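Local coordinates for pullulanase (Bacillus acidopullulyticus, PDB 2WAN), which hydrolyses the alpha-1,6-glucosidic linkages of pullulan and of branched starch-type polysaccharides, acting as a debranching glycoside hydrolase, at residues K353-Q358 with W365-S370; K758-A763 with D815-M820; P774-G779 with S819-R824. All blocks are in the same frame, centred on the assembly; numbering follows the deposited sequence. Where two conformers were deposited one is given.

How the interactions relate
Interaction 1 comes first along the chain. It is a beta hairpin within the carbohydrate-binding module 48 domain. Its centre is about 60 Å from that of interaction 2 and about 53 Å from that of interaction 3. Interactions 2 and 3 have centres only about 8 Å apart. They interleave along the chain: 758-763 and 774-779 come first, and both contacts end on helix 811-826, sharing S819 and M820. There the helix meets helix 753-769 and strand 773-777. F817 CD2 and M776 CE are 3.9 Å apart, so the two contacts meet. Interaction 1 thus belongs to a separate beta domain, while interactions 2 and 3 join the last helices and strand of the catalytic barrel.

Interaction 1: K353-Q358 with W365-S370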
loop_
_atom_site.group_PDB
_atom_site.type_symbol
_atom_site.label_atom_id
_atom_site.label_comp_id
_atom_site.label_asym_id
_atom_site.label_seq_id
_atom_site.Cartn_x
_atom_site.Cartn_y
_atom_site.Cartn_z
ATOM N N LYS A 353 16.661 35.602 -9.902
ATOM C CA LYS A 353 17.958 35.127 -10.337
ATOM C C LYS A 353 17.826 33.752 -10.983
ATOM O O LYS A 353 17.120 32.875 -10.482
ATOM C CB LYS A 353 18.932 35.097 -9.145
ATOM C CG LYS A 353 20.397 34.965 -9.543
ATOM C CD LYS A 353 21.280 34.983 -8.308
ATOM C CE LYS A 353 21.791 36.390 -8.018
ATOM N NZ LYS A 353 22.517 36.449 -6.718
ATOM N N GLN A 354 18.472 33.599 -12.130
ATOM C CA GLN A 354 18.537 32.335 -12.814
ATOM C C GLN A 354 19.987 31.853 -12.835
ATOM O O GLN A 354 20.881 32.573 -13.303
ATOM C CB GLN A 354 17.975 32.512 -14.221
ATOM C CG GLN A 354 18.121 31.300 -15.118
ATOM C CD GLN A 354 17.196 31.359 -16.315
ATOM O OE1 GLN A 354 17.372 30.621 -17.284
ATOM N NE2 GLN A 354 16.192 32.231 -16.251
ATOM N N LEU A 355 20.234 30.658 -12.310
ATOM C CA LEU A 355 21.607 30.160 -12.188
ATOM C C LEU A 355 21.794 28.782 -12.796
ATOM O O LEU A 355 20.953 27.898 -12.621
ATOM C CB LEU A 355 22.038 30.112 -10.722
ATOM C CG LEU A 355 22.041 31.435 -9.958
ATOM C CD1 LEU A 355 22.030 31.180 -8.467
ATOM C CD2 LEU A 355 23.275 32.247 -10.359
ATOM N N GLU A 356 22.907 28.589 -13.502
ATOM C CA GLU A 356 23.245 27.267 -14.001
ATOM C C GLU A 356 23.627 26.342 -12.833
ATOM O O GLU A 356 24.428 26.713 -11.966
ATOM C CB GLU A 356 24.406 27.341 -15.009
ATOM C CG GLU A 356 24.006 27.733 -16.413
ATOM C CD GLU A 356 23.230 26.636 -17.125
ATOM O OE1 GLU A 356 22.483 26.972 -18.059
ATOM O OE2 GLU A 356 23.371 25.448 -16.753
ATOM N N MET A 357 23.042 25.149 -12.793
ATOM C CA MET A 357 23.510 24.130 -11.851
ATOM C C MET A 357 24.625 23.302 -12.496
ATOM O O MET A 357 24.855 23.395 -13.706
ATOM C CB MET A 357 22.353 23.255 -11.349
ATOM C CG MET A 357 21.277 24.077 -10.638
ATOM S SD MET A 357 19.864 23.113 -10.015
ATOM C CE MET A 357 20.634 22.207 -8.663
ATOM N N GLN A 358 25.309 22.513 -11.675
ATOM C CA GLN A 358 26.485 21.754 -12.093
ATOM C C GLN A 358 26.177 20.271 -12.104
ATOM O O GLN A 358 25.675 19.738 -11.116
ATOM C CB GLN A 358 27.655 22.001 -11.135
ATOM C CG GLN A 358 27.974 23.458 -10.839
ATOM C CD GLN A 358 28.857 23.630 -9.602
ATOM O OE1 GLN A 358 29.670 22.757 -9.265
ATOM N NE2 GLN A 358 28.703 24.766 -8.926
ATOM N N TRP A 365 22.288 17.037 -10.328
ATOM C CA TRP A 365 22.759 18.391 -10.573
ATOM C C TRP A 365 22.745 19.109 -9.234
ATOM O O TRP A 365 21.824 18.936 -8.426
ATOM C CB TRP A 365 21.851 19.105 -11.573
ATOM C CG TRP A 365 21.910 18.544 -12.980
ATOM C CD1 TRP A 365 21.438 17.332 -13.408
ATOM C CD2 TRP A 365 22.448 19.198 -14.138
ATOM N NE1 TRP A 365 21.667 17.183 -14.763
ATOM C CE2 TRP A 365 22.278 18.317 -15.235
ATOM C CE3 TRP A 365 23.065 20.439 -14.353
ATOM C CZ2 TRP A 365 22.695 18.645 -16.535
ATOM C CZ3 TRP A 365 23.483 20.764 -15.648
ATOM C CH2 TRP A 365 23.301 19.868 -16.717
ATOM N N LYS A 366 23.765 19.927 -8.994
ATOM C CA LYS A 366 23.909 20.568 -7.697
ATOM C C LYS A 366 24.259 22.042 -7.817
ATOM O O LYS A 366 24.771 22.497 -8.849
ATOM C CB LYS A 366 24.963 19.851 -6.854
ATOM C CG LYS A 366 26.405 20.070 -7.344
ATOM C CD LYS A 366 27.411 19.452 -6.409
ATOM C CE LYS A 366 28.831 19.896 -6.768
ATOM N NZ LYS A 366 29.835 19.310 -5.834
ATOM N N LEU A 367 23.995 22.783 -6.748
ATOM C CA LEU A 367 24.456 24.173 -6.661
ATOM C C LEU A 367 24.426 24.679 -5.234
ATOM O O LEU A 367 23.442 24.466 -4.509
ATOM C CB LEU A 367 23.616 25.101 -7.545
ATOM C CG LEU A 367 24.155 26.526 -7.723
ATOM C CD1 LEU A 367 25.507 26.478 -8.466
ATOM C CD2 LEU A 367 23.149 27.376 -8.488
ATOM N N GLN A 368 25.510 25.342 -4.830
ATOM C CA GLN A 368 25.514 26.090 -3.579
ATOM C C GLN A 368 25.332 27.572 -3.896
ATOM O O GLN A 368 26.038 28.127 -4.741
ATOM C CB GLN A 368 26.810 25.855 -2.795
ATOM C CG GLN A 368 26.782 26.449 -1.389
ATOM C CD GLN A 368 28.072 26.233 -0.621
ATOM O OE1 GLN A 368 28.534 27.119 0.102
ATOM N NE2 GLN A 368 28.663 25.054 -0.776
ATOM N N VAL A 369 24.380 28.194 -3.219
ATOM C CA VAL A 369 24.085 29.611 -3.385
ATOM C C VAL A 369 24.399 30.334 -2.083
ATOM O O VAL A 369 23.806 30.042 -1.048
ATOM C CB VAL A 369 22.610 29.846 -3.798
ATOM C CG1 VAL A 369 22.361 31.331 -4.086
ATOM C CG2 VAL A 369 22.249 28.989 -5.017
ATOM N N SER A 370 25.357 31.266 -2.144
ATOM C CA SER A 370 25.754 32.021 -0.962
ATOM C C SER A 370 24.695 33.045 -0.575
ATOM O O SER A 370 23.981 33.593 -1.428
ATOM C CB SER A 370 27.104 32.711 -1.183
ATOM O OG SER A 370 27.036 33.571 -2.301
#
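Q358 and K366 form an antiparallel hydrogen-bonded pair near the turn of a beta hairpin. Q358 N donates to K366 O at 2.9 Å, nearly straight at 167° and in the carbonyl plane. K366 N returns a bond to Q358 O, also 2.9 Å. The same oxygen of Q358 receives a CA-H...O contact from W365 CA at 3.3 Å. Away from this pair the strands splay apart: the N-to-C directions of 353-356 and 365-370 are 131° apart, well short of antiparallel. Side chains make the contact where the strands part. L367 has its CG anti to the backbone N (chi1 -170°), which sends both methyls across toward the other strand. L367 CD2 touches L355 CB at 3.7 Å, and the two leucines cross at about a right angle. L367 CD1 lies 3.7 Å from Q358 NE2. Further along, L355 CD1 meets V369 CG2 at 4.1 Å. M357 bends at chi3, so its CE folds back to 3.5 Å from W365 O. The W365 ring turns an edge to the backbone of M357. An alanine in place of L367 would lose the branched end, and would probably open a gap between L355 CB and the amide end of Q358. The hairpin lies between two other strands. Strand 353-359 also pairs with 338-344, and E356 OE1 is hydrogen-bonded to N338 there. Strand 364-370 pairs with 326-332, and V369 packs on F329. The hairpin thus links these two strands within the antiparallel sheet of the module, consistent with the beta-sandwich of its family.

Interaction 2: K758-A763 with D815-M820; sequences KMDELA and DYFSSM
E761 lays its side chain over one face of the Y816 ring, and this pair makes the main contact between two helices. The segments run nearly parallel: their axes are 19° apart in direction and 10.7 Å apart at closest approach. E761 CG stands anti to the carbonyl carbon, and the chain is extended beyond it. CB, CG and the carboxylate therefore follow the ring in turn. E761 CB sits 3.7 Å from Y816 CE1, and E761 CD lies 3.8 Å from Y816 CG. The carboxylate is stacked on the ring, with planes 28° apart. E761 OE2 reaches the root of the tyrosine, 3.4 Å from Y816 CB. Y816 has its CG anti to the backbone N (chi1 -173°), which swings the ring out toward helix 753-769.

F817 enters beside this pair with its ring edge toward D760. OD1 of D760 lies in the ring plane, 3.6 Å from F817 CZ. An oxygen at this place meets the C-H rim of the ring and not its pi cloud, which probably makes the approach mildly favourable. The two side chains cross at about a right angle. F817 CE1 also touches E761 CG at 4.2 Å, so the end of the phenyl ring meets both acidic side chains. It meets the ring of H764 as well. Y816 packs on T916 and I897 of the C-terminal strands, while D760 rests on helix 740-747. A glycerol, probably from the crystallisation liquor, lies about 3 Å from the side chain of E761. The paired helices follow the seventh and eighth strands of the barrel. Such roughly parallel neighbours in the outer helical ring are characteristic of the (beta/alpha)8 fold of alpha-amylase-type enzymes.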
loop_
_atom_site.group_PDB
_atom_site.type_symbol
_atom_site.label_atom_id
_atom_site.label_comp_id
_atom_site.label_asym_id
_atom_site.label_seq_id
_atom_site.Cartn_x
_atom_site.Cartn_y
_atom_site.Cartn_z
ATOM N N LYS A 758 -27.552 -2.792 18.970
ATOM C CA LYS A 758 -26.884 -3.982 19.499
ATOM C C LYS A 758 -25.969 -4.668 18.481
ATOM O O LYS A 758 -24.863 -5.083 18.836
ATOM C CB LYS A 758 -27.912 -4.992 20.041
ATOM C CG LYS A 758 -28.664 -4.479 21.265
ATOM C CD LYS A 758 -29.661 -5.538 21.738
ATOM C CE LYS A 758 -30.378 -5.093 23.001
ATOM N NZ LYS A 758 -31.406 -6.107 23.366
ATOM N N MET A 759 -26.420 -4.777 17.227
ATOM C CA MET A 759 -25.618 -5.383 16.156
ATOM C C MET A 759 -24.332 -4.593 15.874
ATOM O O MET A 759 -23.267 -5.186 15.710
ATOM C CB MET A 759 -26.429 -5.523 14.873
ATOM C CG MET A 759 -27.612 -6.469 15.004
ATOM S SD MET A 759 -28.593 -6.381 13.465
ATOM C CE MET A 759 -30.132 -7.171 14.032
ATOM N N ASP A 760 -24.462 -3.270 15.847
ATOM C CA ASP A 760 -23.332 -2.361 15.624
ATOM C C ASP A 760 -22.311 -2.554 16.762
ATOM O O ASP A 760 -21.111 -2.766 16.519
ATOM C CB ASP A 760 -23.870 -0.909 15.584
ATOM C CG ASP A 760 -22.797 0.123 15.201
ATOM O OD1 ASP A 760 -21.694 0.117 15.791
ATOM O OD2 ASP A 760 -23.081 0.949 14.301
ATOM N N GLU A 761 -22.791 -2.506 18.001
ATOM C CA GLU A 761 -21.941 -2.738 19.164
ATOM C C GLU A 761 -21.265 -4.102 19.134
ATOM O O GLU A 761 -20.084 -4.209 19.463
ATOM C CB GLU A 761 -22.737 -2.574 20.452
ATOM C CG GLU A 761 -23.075 -1.089 20.739
ATOM C CD GLU A 761 -24.037 -0.874 21.890
ATOM O OE1 GLU A 761 -24.885 -1.758 22.151
ATOM O OE2 GLU A 761 -23.959 0.211 22.529
ATOM N N LEU A 762 -22.013 -5.142 18.759
ATOM C CA LEU A 762 -21.443 -6.500 18.651
ATOM C C LEU A 762 -20.313 -6.620 17.627
ATOM O O LEU A 762 -19.282 -7.226 17.923
ATOM C CB LEU A 762 -22.537 -7.536 18.351
ATOM C CG LEU A 762 -22.068 -8.990 18.178
ATOM C CD1 LEU A 762 -21.293 -9.512 19.380
ATOM C CD2 LEU A 762 -23.316 -9.862 17.977
ATOM N N ALA A 763 -20.491 -6.028 16.448
ATOM C CA ALA A 763 -19.451 -6.064 15.424
ATOM C C ALA A 763 -18.161 -5.441 15.959
ATOM O O ALA A 763 -17.070 -6.019 15.813
ATOM C CB ALA A 763 -19.916 -5.335 14.184
ATOM N N ASP A 815 -20.474 5.220 25.379
ATOM C CA ASP A 815 -20.018 4.614 26.633
ATOM C C ASP A 815 -19.699 3.117 26.512
ATOM O O ASP A 815 -18.747 2.617 27.122
ATOM C CB ASP A 815 -21.054 4.857 27.720
ATOM C CG ASP A 815 -21.119 6.330 28.152
ATOM O OD1 ASP A 815 -20.208 7.136 27.819
ATOM O OD2 ASP A 815 -22.093 6.672 28.846
ATOM N N TYR A 816 -20.501 2.404 25.728
ATOM C CA TYR A 816 -20.237 0.986 25.469
ATOM C C TYR A 816 -18.909 0.803 24.737
ATOM O O TYR A 816 -18.082 -0.025 25.138
ATOM C CB TYR A 816 -21.396 0.356 24.692
ATOM C CG TYR A 816 -21.268 -1.147 24.548
ATOM C CD1 TYR A 816 -20.575 -1.714 23.476
ATOM C CD2 TYR A 816 -21.864 -2.001 25.479
ATOM C CE1 TYR A 816 -20.441 -3.092 23.353
ATOM C CE2 TYR A 816 -21.755 -3.382 25.363
ATOM C CZ TYR A 816 -21.054 -3.926 24.294
ATOM O OH TYR A 816 -20.928 -5.290 24.171
ATOM N N PHE A 817 -18.715 1.551 23.649
ATOM C CA PHE A 817 -17.418 1.534 22.945
ATOM C C PHE A 817 -16.265 1.851 23.900
ATOM O O PHE A 817 -15.271 1.130 23.922
ATOM C CB PHE A 817 -17.386 2.539 21.799
ATOM C CG PHE A 817 -17.985 2.046 20.500
ATOM C CD1 PHE A 817 -19.340 1.674 20.427
ATOM C CD2 PHE A 817 -17.232 2.048 19.330
ATOM C CE1 PHE A 817 -19.908 1.273 19.220
ATOM C CE2 PHE A 817 -17.807 1.660 18.105
ATOM C CZ PHE A 817 -19.154 1.267 18.063
ATOM N N SER A 818 -16.405 2.918 24.688
ATOM C CA SER A 818 -15.355 3.336 25.621
ATOM C C SER A 818 -15.062 2.224 26.623
ATOM O O SER A 818 -13.900 1.926 26.903
ATOM C CB SER A 818 -15.760 4.627 26.352
ATOM O OG SER A 818 -14.806 4.954 27.360
ATOM N N SER A 819 -16.109 1.572 27.129
ATOM C CA SER A 819 -15.927 0.527 28.143
ATOM C C SER A 819 -15.169 -0.680 27.566
ATOM O O SER A 819 -14.315 -1.255 28.250
ATOM C CB SER A 819 -17.283 0.080 28.718
ATOM O OG SER A 819 -17.860 1.116 29.508
ATOM N N MET A 820 -15.488 -1.053 26.322
ATOM C CA MET A 820 -14.784 -2.124 25.605
ATOM C C MET A 820 -13.329 -1.778 25.355
ATOM O O MET A 820 -12.443 -2.619 25.527
ATOM C CB MET A 820 -15.458 -2.435 24.264
ATOM C CG MET A 820 -16.534 -3.482 24.365
ATOM S SD MET A 820 -15.940 -5.170 24.736
ATOM C CE MET A 820 -17.572 -5.943 24.741
#

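Interaction 3: P774-G779 with S819-R824; sequences PFMQGG and SMIHLR
P774 and M776 lie on the eighth strand of the (beta/alpha)8 barrel and face helix 811-826, the helix that packs outside it. They are two residues apart, so both point to the helix side. The side chains of P774 and R824 come from opposite directions. P774 CG sits over one face of the guanidinium, 3.5 Å from R824 NE. P774 CD is 3.6 Å from R824 NH2. R824 is extended from CG to NE. A turn at chi4 (81°) then sets the guanidinium across the line of the chain, with a flat face toward the proline ring. A turn earlier on the helix, I821 CD1 touches M776 SD at 4.2 Å, an apolar contact. I821 also packs on F768, and P774 on V767, both of helix 753-769. The strand itself closes the barrel, with backbone hydrogen bonds between M776 and both I435 and E437.

The chemistry divides the arginine between two tasks. One face of its guanidinium is covered by the CH2 groups of a proline, a contact of van der Waals character. Its NH1 is hydrogen-bonded to the backbone oxygens of F768 and S770, where helix 753-769 ends and the chain leads into the strand. NH2 is hydrogen-bonded as well. The buried charge is therefore met partly by carbonyl dipoles, and these bonds probably help to fix how the group turns against P774.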
loop_
_atom_site.group_PDB
_atom_site.type_symbol
_atom_site.label_atom_id
_atom_site.label_comp_id
_atom_site.label_asym_id
_atom_site.label_seq_id
_atom_site.Cartn_x
_atom_site.Cartn_y
_atom_site.Cartn_z
ATOM N N PRO A 774 -6.688 -3.712 16.695
ATOM C CA PRO A 774 -8.032 -3.199 16.406
ATOM C C PRO A 774 -8.027 -1.798 15.783
ATOM O O PRO A 774 -7.313 -0.906 16.257
ATOM C CB PRO A 774 -8.689 -3.157 17.788
ATOM C CG PRO A 774 -7.528 -2.950 18.735
ATOM C CD PRO A 774 -6.431 -3.801 18.142
ATOM N N PHE A 775 -8.885 -1.601 14.785
ATOM C CA PHE A 775 -8.986 -0.327 14.064
ATOM C C PHE A 775 -10.461 -0.008 13.979
ATOM O O PHE A 775 -11.289 -0.929 13.780
ATOM C CB PHE A 775 -8.427 -0.532 12.634
ATOM C CG PHE A 775 -8.740 0.592 11.664
ATOM C CD1 PHE A 775 -7.777 1.556 11.351
ATOM C CD2 PHE A 775 -9.980 0.661 11.030
ATOM C CE1 PHE A 775 -8.050 2.568 10.419
ATOM C CE2 PHE A 775 -10.266 1.671 10.120
ATOM C CZ PHE A 775 -9.301 2.639 9.825
ATOM N N MET A 776 -10.798 1.273 14.116
ATOM C CA MET A 776 -12.194 1.709 13.920
ATOM C C MET A 776 -12.239 3.003 13.121
ATOM O O MET A 776 -11.338 3.861 13.239
ATOM C CB MET A 776 -12.908 1.887 15.269
ATOM C CG MET A 776 -12.303 2.981 16.169
ATOM S SD MET A 776 -13.138 3.233 17.741
ATOM C CE MET A 776 -14.661 4.021 17.199
ATOM N N GLN A 777 -13.288 3.141 12.308
ATOM C CA GLN A 777 -13.555 4.414 11.649
ATOM C C GLN A 777 -14.034 5.408 12.708
ATOM O O GLN A 777 -14.996 5.152 13.423
ATOM C CB GLN A 777 -14.647 4.269 10.584
ATOM C CG GLN A 777 -14.837 5.589 9.796
ATOM C CD GLN A 777 -15.934 5.578 8.741
ATOM O OE1 GLN A 777 -16.020 6.524 7.957
ATOM N NE2 GLN A 777 -16.788 4.541 8.723
ATOM N N GLY A 778 -13.352 6.544 12.817
ATOM C CA GLY A 778 -13.755 7.560 13.792
ATOM C C GLY A 778 -15.218 7.948 13.612
ATOM O O GLY A 778 -15.690 8.147 12.506
ATOM N N GLY A 779 -15.942 8.016 14.715
ATOM C CA GLY A 779 -17.343 8.414 14.667
ATOM C C GLY A 779 -18.284 7.240 14.740
ATOM O O GLY A 779 -19.466 7.425 14.971
ATOM N N SER A 819 -16.109 1.572 27.129
ATOM C CA SER A 819 -15.927 0.527 28.143
ATOM C C SER A 819 -15.169 -0.680 27.566
ATOM O O SER A 819 -14.315 -1.255 28.250
ATOM C CB SER A 819 -17.283 0.080 28.718
ATOM O OG SER A 819 -17.860 1.116 29.508
ATOM N N MET A 820 -15.488 -1.053 26.322
ATOM C CA MET A 820 -14.784 -2.124 25.605
ATOM C C MET A 820 -13.329 -1.778 25.355
ATOM O O MET A 820 -12.443 -2.619 25.527
ATOM C CB MET A 820 -15.458 -2.435 24.264
ATOM C CG MET A 820 -16.534 -3.482 24.365
ATOM S SD MET A 820 -15.940 -5.170 24.736
ATOM C CE MET A 820 -17.572 -5.943 24.741
ATOM N N ILE A 821 -13.093 -0.541 24.922
ATOM C CA ILE A 821 -11.727 -0.105 24.610
ATOM C C ILE A 821 -10.878 -0.086 25.888
ATOM O O ILE A 821 -9.771 -0.629 25.902
ATOM C CB ILE A 821 -11.735 1.243 23.892
ATOM C CG1 ILE A 821 -12.282 1.059 22.480
ATOM C CG2 ILE A 821 -10.303 1.874 23.841
ATOM C CD1 ILE A 821 -12.836 2.353 21.871
ATOM N N HIS A 822 -11.410 0.493 26.964
ATOM C CA HIS A 822 -10.678 0.518 28.240
ATOM C C HIS A 822 -10.405 -0.878 28.803
ATOM O O HIS A 822 -9.332 -1.124 29.349
ATOM C CB HIS A 822 -11.418 1.380 29.269
ATOM C CG HIS A 822 -11.382 2.846 28.947
ATOM N ND1 HIS A 822 -10.486 3.718 29.524
ATOM C CD2 HIS A 822 -12.127 3.587 28.094
ATOM C CE1 HIS A 822 -10.698 4.938 29.060
ATOM N NE2 HIS A 822 -11.685 4.884 28.186
ATOM N N LEU A 823 -11.360 -1.789 28.649
ATOM C CA LEU A 823 -11.139 -3.186 29.057
ATOM C C LEU A 823 -9.924 -3.807 28.328
ATOM O O LEU A 823 -9.039 -4.384 28.975
ATOM C CB LEU A 823 -12.400 -4.029 28.825
ATOM C CG LEU A 823 -12.276 -5.486 29.332
ATOM C CD1 LEU A 823 -12.440 -5.552 30.849
ATOM C CD2 LEU A 823 -13.333 -6.325 28.656
ATOM N N ARG A 824 -9.885 -3.704 27.003
ATOM C CA ARG A 824 -8.731 -4.158 26.226
ATOM C C ARG A 824 -7.432 -3.491 26.693
ATOM O O ARG A 824 -6.391 -4.182 26.830
ATOM C CB ARG A 824 -8.930 -3.910 24.723
ATOM C CG ARG A 824 -7.868 -4.613 23.879
ATOM C CD ARG A 824 -7.890 -4.150 22.413
ATOM N NE ARG A 824 -6.835 -4.822 21.630
ATOM C CZ ARG A 824 -6.925 -6.055 21.118
ATOM N NH1 ARG A 824 -8.000 -6.810 21.325
ATOM N NH2 ARG A 824 -5.908 -6.559 20.420
#